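Local atomic coordinates of 4-hydroxy-tetrahydrodipicolinate synthase (Aquifex aeolicus, PDB entry 2EHH), a protein that probably catalyses the condensation of pyruvate with aspartate beta-semialdehyde to 4-hydroxy-tetrahydrodipicolinate, a step of lysine biosynthesis by the diaminopimelate pathway. Residues C256-M261 with N279-V284; D145-L150 with S160-P165. All coordinates share one frame; numbering follows the deposited sequence.

Overall arrangement
Placed about 34 Å apart between centres and on opposite sides of the chain's centre, the two contacts compare two uses of methionine in one (βα)8-barrel enzyme. Contact 1 joins helices 250-258 and 275-287, which follow the barrel in the chain; it is only partly buried, and its methionine reaches across to lie along an arginine whose tip meets the C-terminal carboxylate. Contact 2 is fully buried and lies in the barrel itself, where helix 144-153 backs onto strand 157-162; its methionine meets a serine and a glutamate one residue either side of K161. They share no helix or strand. A thioether beside arginine and leucine contrasts with one closing over a hydrogen-bonded serine and glutamate.

Contact 1: residues C256-M261 with N279-V284; sequences CWMLGM and NKLREV
M258 and R282 bring the two helices together, a worked case of a flexible thioether laid against the aliphatic and the flat parts of an arginine at once. The methionine runs out straight from its helix and crosses the arginine at a slant. Its SD lies 3.9 Å from R282 CA, and CE comes equally close to CB of that residue, also at 3.9 Å. The same methyl reaches one face of the guanidinium, 3.8 Å above its plane and displaced toward the rim. A bend makes this possible: R282 leaves its backbone fully extended, then folds at chi3 (-63°), which turns the guanidinium back over the methyl. On another flank, M258 CE touches L281 CD2 at 4.2 Å, an apolar contact; L281 also touches V242 of helix 226-242. W257 adds the far end of its six-membered ring, CZ3 standing 4.0 Å from R282 NH2. Ring and guanidinium planes are 77° apart, so the two groups are not stacked. The strongest polar partner of R282 is OXT of N294, the chain terminus, bridged by NH1; ND2 of N294 also bonds to W257 O. Cut back to an alanine here, the M258 side chain would no longer reach L281 CD2 and R282, and would probably leave a gap between the helices and one guanidinium face without its methyl. Just beyond these residues, helix 250-258 ends in a Schellman motif, with G260 at positive phi and M261 N bonded to C256 O (2.8 Å). Helix-to-helix packing of this kind, tied here to the chain terminus, belongs to the C-terminal helical region that follows the barrel in the DapA family.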
loop_
_atom_site.group_PDB
_atom_site.type_symbol
_atom_site.label_atom_id
_atom_site.label_comp_id
_atom_site.label_asym_id
_atom_site.label_seq_id
_atom_site.Cartn_x
_atom_site.Cartn_y
_atom_site.Cartn_z
ATOM N N CYS A 256 -14.950 17.309 22.855
ATOM C CA CYS A 256 -14.670 18.030 24.093
ATOM C C CYS A 256 -15.448 19.343 24.105
ATOM O O CYS A 256 -15.897 19.791 25.161
ATOM C CB CYS A 256 -13.170 18.308 24.228
ATOM S SG CYS A 256 -12.163 16.819 24.482
ATOM N N TRP A 257 -15.603 19.957 22.935
ATOM C CA TRP A 257 -16.355 21.203 22.832
ATOM C C TRP A 257 -17.807 20.921 23.190
ATOM O O TRP A 257 -18.436 21.690 23.915
ATOM C CB TRP A 257 -16.283 21.770 21.414
ATOM C CG TRP A 257 -17.366 22.769 21.117
ATOM C CD1 TRP A 257 -17.478 24.040 21.611
ATOM C CD2 TRP A 257 -18.503 22.567 20.268
ATOM N NE1 TRP A 257 -18.618 24.642 21.119
ATOM C CE2 TRP A 257 -19.263 23.759 20.291
ATOM C CE3 TRP A 257 -18.953 21.492 19.489
ATOM C CZ2 TRP A 257 -20.452 23.908 19.562
ATOM C CZ3 TRP A 257 -20.136 21.640 18.764
ATOM C CH2 TRP A 257 -20.869 22.840 18.807
ATOM N N MET A 258 -18.331 19.811 22.677
ATOM C CA MET A 258 -19.707 19.417 22.946
ATOM C C MET A 258 -19.924 19.186 24.438
ATOM O O MET A 258 -21.017 19.410 24.958
ATOM C CB MET A 258 -20.058 18.144 22.174
ATOM C CG MET A 258 -20.064 18.322 20.666
ATOM S SD MET A 258 -20.634 16.845 19.814
ATOM C CE MET A 258 -20.738 17.465 18.129
ATOM N N LEU A 259 -18.882 18.728 25.120
ATOM C CA LEU A 259 -18.958 18.486 26.553
ATOM C C LEU A 259 -18.634 19.752 27.336
ATOM O O LEU A 259 -18.540 19.723 28.561
ATOM C CB LEU A 259 -17.997 17.368 26.956
ATOM C CG LEU A 259 -18.521 15.951 26.719
ATOM C CD1 LEU A 259 -17.558 15.183 25.834
ATOM C CD2 LEU A 259 -18.699 15.255 28.061
ATOM N N GLY A 260 -18.455 20.855 26.616
ATOM C CA GLY A 260 -18.155 22.132 27.245
ATOM C C GLY A 260 -16.780 22.240 27.880
ATOM O O GLY A 260 -16.581 23.030 28.804
ATOM N N MET A 261 -15.821 21.475 27.369
ATOM C CA MET A 261 -14.470 21.479 27.922
ATOM C C MET A 261 -13.512 22.420 27.207
ATOM O O MET A 261 -12.395 22.652 27.670
ATOM C CB MET A 261 -13.913 20.057 27.894
ATOM C CG MET A 261 -14.908 19.035 28.404
ATOM S SD MET A 261 -14.252 17.374 28.378
ATOM C CE MET A 261 -13.490 17.346 29.980
ATOM N N ASN A 279 -22.636 15.743 13.205
ATOM C CA ASN A 279 -23.901 15.230 13.732
ATOM C C ASN A 279 -23.778 13.750 14.080
ATOM O O ASN A 279 -24.395 13.274 15.034
ATOM C CB ASN A 279 -25.039 15.434 12.725
ATOM C CG ASN A 279 -25.610 16.840 12.763
ATOM O OD1 ASN A 279 -25.895 17.375 13.837
ATOM N ND2 ASN A 279 -25.794 17.440 11.592
ATOM N N LYS A 280 -22.987 13.022 13.299
ATOM C CA LYS A 280 -22.774 11.602 13.554
ATOM C C LYS A 280 -22.077 11.492 14.910
ATOM O O LYS A 280 -22.417 10.646 15.736
ATOM C CB LYS A 280 -21.889 10.995 12.464
ATOM C CG LYS A 280 -21.694 9.489 12.571
ATOM C CD LYS A 280 -22.966 8.724 12.207
ATOM C CE LYS A 280 -22.763 7.216 12.332
ATOM N NZ LYS A 280 -22.300 6.832 13.698
ATOM N N LEU A 281 -21.104 12.365 15.136
ATOM C CA LEU A 281 -20.370 12.366 16.394
ATOM C C LEU A 281 -21.311 12.639 17.558
ATOM O O LEU A 281 -21.306 11.911 18.546
ATOM C CB LEU A 281 -19.269 13.427 16.373
ATOM C CG LEU A 281 -18.538 13.652 17.702
ATOM C CD1 LEU A 281 -17.837 12.370 18.141
ATOM C CD2 LEU A 281 -17.528 14.782 17.534
ATOM N N ARG A 282 -22.124 13.687 17.437
ATOM C CA ARG A 282 -23.057 14.033 18.505
ATOM C C ARG A 282 -23.958 12.851 18.835
ATOM O O ARG A 282 -24.192 12.548 20.005
ATOM C CB ARG A 282 -23.913 15.245 18.113
ATOM C CG ARG A 282 -24.909 15.669 19.193
ATOM C CD ARG A 282 -25.773 16.828 18.719
ATOM N NE ARG A 282 -24.973 18.019 18.447
ATOM C CZ ARG A 282 -24.458 18.800 19.389
ATOM N NH1 ARG A 282 -24.662 18.520 20.670
ATOM N NH2 ARG A 282 -23.731 19.854 19.052
ATOM N N GLU A 283 -24.457 12.176 17.805
ATOM C CA GLU A 283 -25.331 11.033 18.022
ATOM C C GLU A 283 -24.628 9.902 18.754
ATOM O O GLU A 283 -25.231 9.233 19.590
ATOM C CB GLU A 283 -25.907 10.529 16.694
ATOM C CG GLU A 283 -27.023 11.411 16.160
ATOM C CD GLU A 283 -28.018 11.800 17.245
ATOM O OE1 GLU A 283 -28.582 10.895 17.896
ATOM O OE2 GLU A 283 -28.233 13.014 17.451
ATOM N N VAL A 284 -23.352 9.683 18.454
ATOM C CA VAL A 284 -22.620 8.626 19.141
ATOM C C VAL A 284 -22.440 8.987 20.617
ATOM O O VAL A 284 -22.680 8.164 21.505
ATOM C CB VAL A 284 -21.233 8.381 18.500
ATOM C CG1 VAL A 284 -20.431 7.401 19.347
ATOM C CG2 VAL A 284 -21.407 7.820 17.095
#

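Contact 2: residues D145-L150 with S160-P165; sequences DTMFKL and SKESTP
The carboxylate of E162 is the flat group against which M147 ends, and the two side chains come at each other from opposite directions. M147 CE lies 3.6 Å from E162 OE2, clearly off the carboxylate plane. On the other side of that plane S160 OG donates a short hydrogen bond (2.6 Å) to the same oxygen, arriving on its anti side and 33° out of plane. M147 SD is more distant, 4.0 Å from OE2. The thioether chain bends at its last torsion (chi3 72°), which swings the methyl onto the serine: M147 CE is 3.5 Å from S160 CB and as far from its OG. A methyl thus closes over a serine–glutamate pair without a polar bond of its own. The buried carboxylate is met at OE1, which pairs with R169 of helix 167-177 and accepts a bond from N133; these partners are likely to favour the ionised form. I173 of helix 167-177 touches both M147 and E162. K161, the predicted Schiff-base lysine, lies between the two polar residues in the chain, and its side chain touches Y132. Strand 129-133, helix 144-153 and strand 157-162 form a beta-alpha-beta crossover, and this is its helix-to-strand interface, on the outer face of a TIM-barrel strand that carries the probable catalytic lysine.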
loop_
_atom_site.group_PDB
_atom_site.type_symbol
_atom_site.label_atom_id
_atom_site.label_comp_id
_atom_site.label_asym_id
_atom_site.label_seq_id
_atom_site.Cartn_x
_atom_site.Cartn_y
_atom_site.Cartn_z
ATOM N N ASP A 145 15.275 -3.196 14.617
ATOM C CA ASP A 145 16.732 -3.262 14.742
ATOM C C ASP A 145 17.232 -1.944 15.333
ATOM O O ASP A 145 18.024 -1.932 16.270
ATOM C CB ASP A 145 17.402 -3.462 13.374
ATOM C CG ASP A 145 17.401 -4.912 12.914
ATOM O OD1 ASP A 145 17.041 -5.799 13.711
ATOM O OD2 ASP A 145 17.777 -5.162 11.748
ATOM N N THR A 146 16.763 -0.831 14.776
ATOM C CA THR A 146 17.176 0.487 15.245
ATOM C C THR A 146 16.718 0.717 16.683
ATOM O O THR A 146 17.487 1.206 17.510
ATOM C CB THR A 146 16.615 1.601 14.335
ATOM O OG1 THR A 146 17.129 1.429 13.011
ATOM C CG2 THR A 146 17.020 2.984 14.850
ATOM N N MET A 147 15.471 0.358 16.981
ATOM C CA MET A 147 14.942 0.520 18.331
ATOM C C MET A 147 15.777 -0.289 19.314
ATOM O O MET A 147 16.087 0.172 20.408
ATOM C CB MET A 147 13.489 0.051 18.400
ATOM C CG MET A 147 12.519 0.903 17.594
ATOM S SD MET A 147 10.848 0.235 17.604
ATOM C CE MET A 147 10.355 0.594 19.278
ATOM N N PHE A 148 16.130 -1.505 18.916
ATOM C CA PHE A 148 16.933 -2.386 19.756
ATOM C C PHE A 148 18.281 -1.741 20.077
ATOM O O PHE A 148 18.719 -1.716 21.232
ATOM C CB PHE A 148 17.159 -3.711 19.034
ATOM C CG PHE A 148 18.046 -4.662 19.778
ATOM C CD1 PHE A 148 17.592 -5.307 20.922
ATOM C CD2 PHE A 148 19.341 -4.908 19.334
ATOM C CE1 PHE A 148 18.418 -6.191 21.617
ATOM C CE2 PHE A 148 20.175 -5.787 20.018
ATOM C CZ PHE A 148 19.711 -6.430 21.164
ATOM N N LYS A 149 18.936 -1.229 19.042
ATOM C CA LYS A 149 20.231 -0.582 19.190
ATOM C C LYS A 149 20.106 0.635 20.103
ATOM O O LYS A 149 20.970 0.884 20.943
ATOM C CB LYS A 149 20.757 -0.159 17.815
ATOM C CG LYS A 149 22.164 0.431 17.815
ATOM C CD LYS A 149 22.595 0.792 16.397
ATOM C CE LYS A 149 23.953 1.481 16.367
ATOM N NZ LYS A 149 25.070 0.587 16.774
ATOM N N LEU A 150 19.021 1.384 19.941
ATOM C CA LEU A 150 18.786 2.577 20.752
ATOM C C LEU A 150 18.519 2.278 22.221
ATOM O O LEU A 150 19.098 2.913 23.107
ATOM C CB LEU A 150 17.611 3.368 20.185
ATOM C CG LEU A 150 17.927 4.257 18.982
ATOM C CD1 LEU A 150 16.634 4.767 18.345
ATOM C CD2 LEU A 150 18.795 5.426 19.453
ATOM N N SER A 160 8.039 2.991 23.704
ATOM C CA SER A 160 7.625 3.400 22.371
ATOM C C SER A 160 6.109 3.430 22.265
ATOM O O SER A 160 5.427 2.503 22.710
ATOM C CB SER A 160 8.174 2.449 21.305
ATOM O OG SER A 160 7.759 2.867 20.009
ATOM N N LYS A 161 5.584 4.513 21.702
ATOM C CA LYS A 161 4.153 4.637 21.481
ATOM C C LYS A 161 3.991 4.128 20.059
ATOM O O LYS A 161 4.474 4.752 19.107
ATOM C CB LYS A 161 3.701 6.093 21.555
ATOM C CG LYS A 161 2.230 6.284 21.205
ATOM C CD LYS A 161 1.860 7.770 21.108
ATOM C CE LYS A 161 0.394 7.947 20.725
ATOM N NZ LYS A 161 0.058 9.363 20.384
ATOM N N GLU A 162 3.318 2.994 19.915
ATOM C CA GLU A 162 3.140 2.387 18.607
ATOM C C GLU A 162 1.760 2.565 17.985
ATOM O O GLU A 162 0.788 1.939 18.410
ATOM C CB GLU A 162 3.468 0.893 18.687
ATOM C CG GLU A 162 4.933 0.573 18.951
ATOM C CD GLU A 162 5.837 0.959 17.787
ATOM O OE1 GLU A 162 5.369 0.913 16.625
ATOM O OE2 GLU A 162 7.019 1.285 18.030
ATOM N N SER A 163 1.680 3.442 16.991
ATOM C CA SER A 163 0.439 3.668 16.262
ATOM C C SER A 163 0.662 2.909 14.963
ATOM O O SER A 163 1.006 3.499 13.936
ATOM C CB SER A 163 0.230 5.155 15.961
ATOM O OG SER A 163 0.053 5.893 17.154
ATOM N N THR A 164 0.496 1.592 15.039
ATOM C CA THR A 164 0.686 0.687 13.907
ATOM C C THR A 164 -0.334 -0.443 13.986
ATOM O O THR A 164 -0.651 -0.919 15.071
ATOM C CB THR A 164 2.096 0.037 13.937
ATOM O OG1 THR A 164 2.156 -1.033 12.984
ATOM C CG2 THR A 164 2.389 -0.538 15.319
ATOM N N PRO A 165 -0.868 -0.881 12.838
ATOM C CA PRO A 165 -1.850 -1.969 12.847
ATOM C C PRO A 165 -1.166 -3.339 12.775
ATOM O O PRO A 165 -1.830 -4.371 12.746
ATOM C CB PRO A 165 -2.678 -1.683 11.602
ATOM C CG PRO A 165 -1.629 -1.202 10.645
ATOM C CD PRO A 165 -0.809 -0.244 11.508
#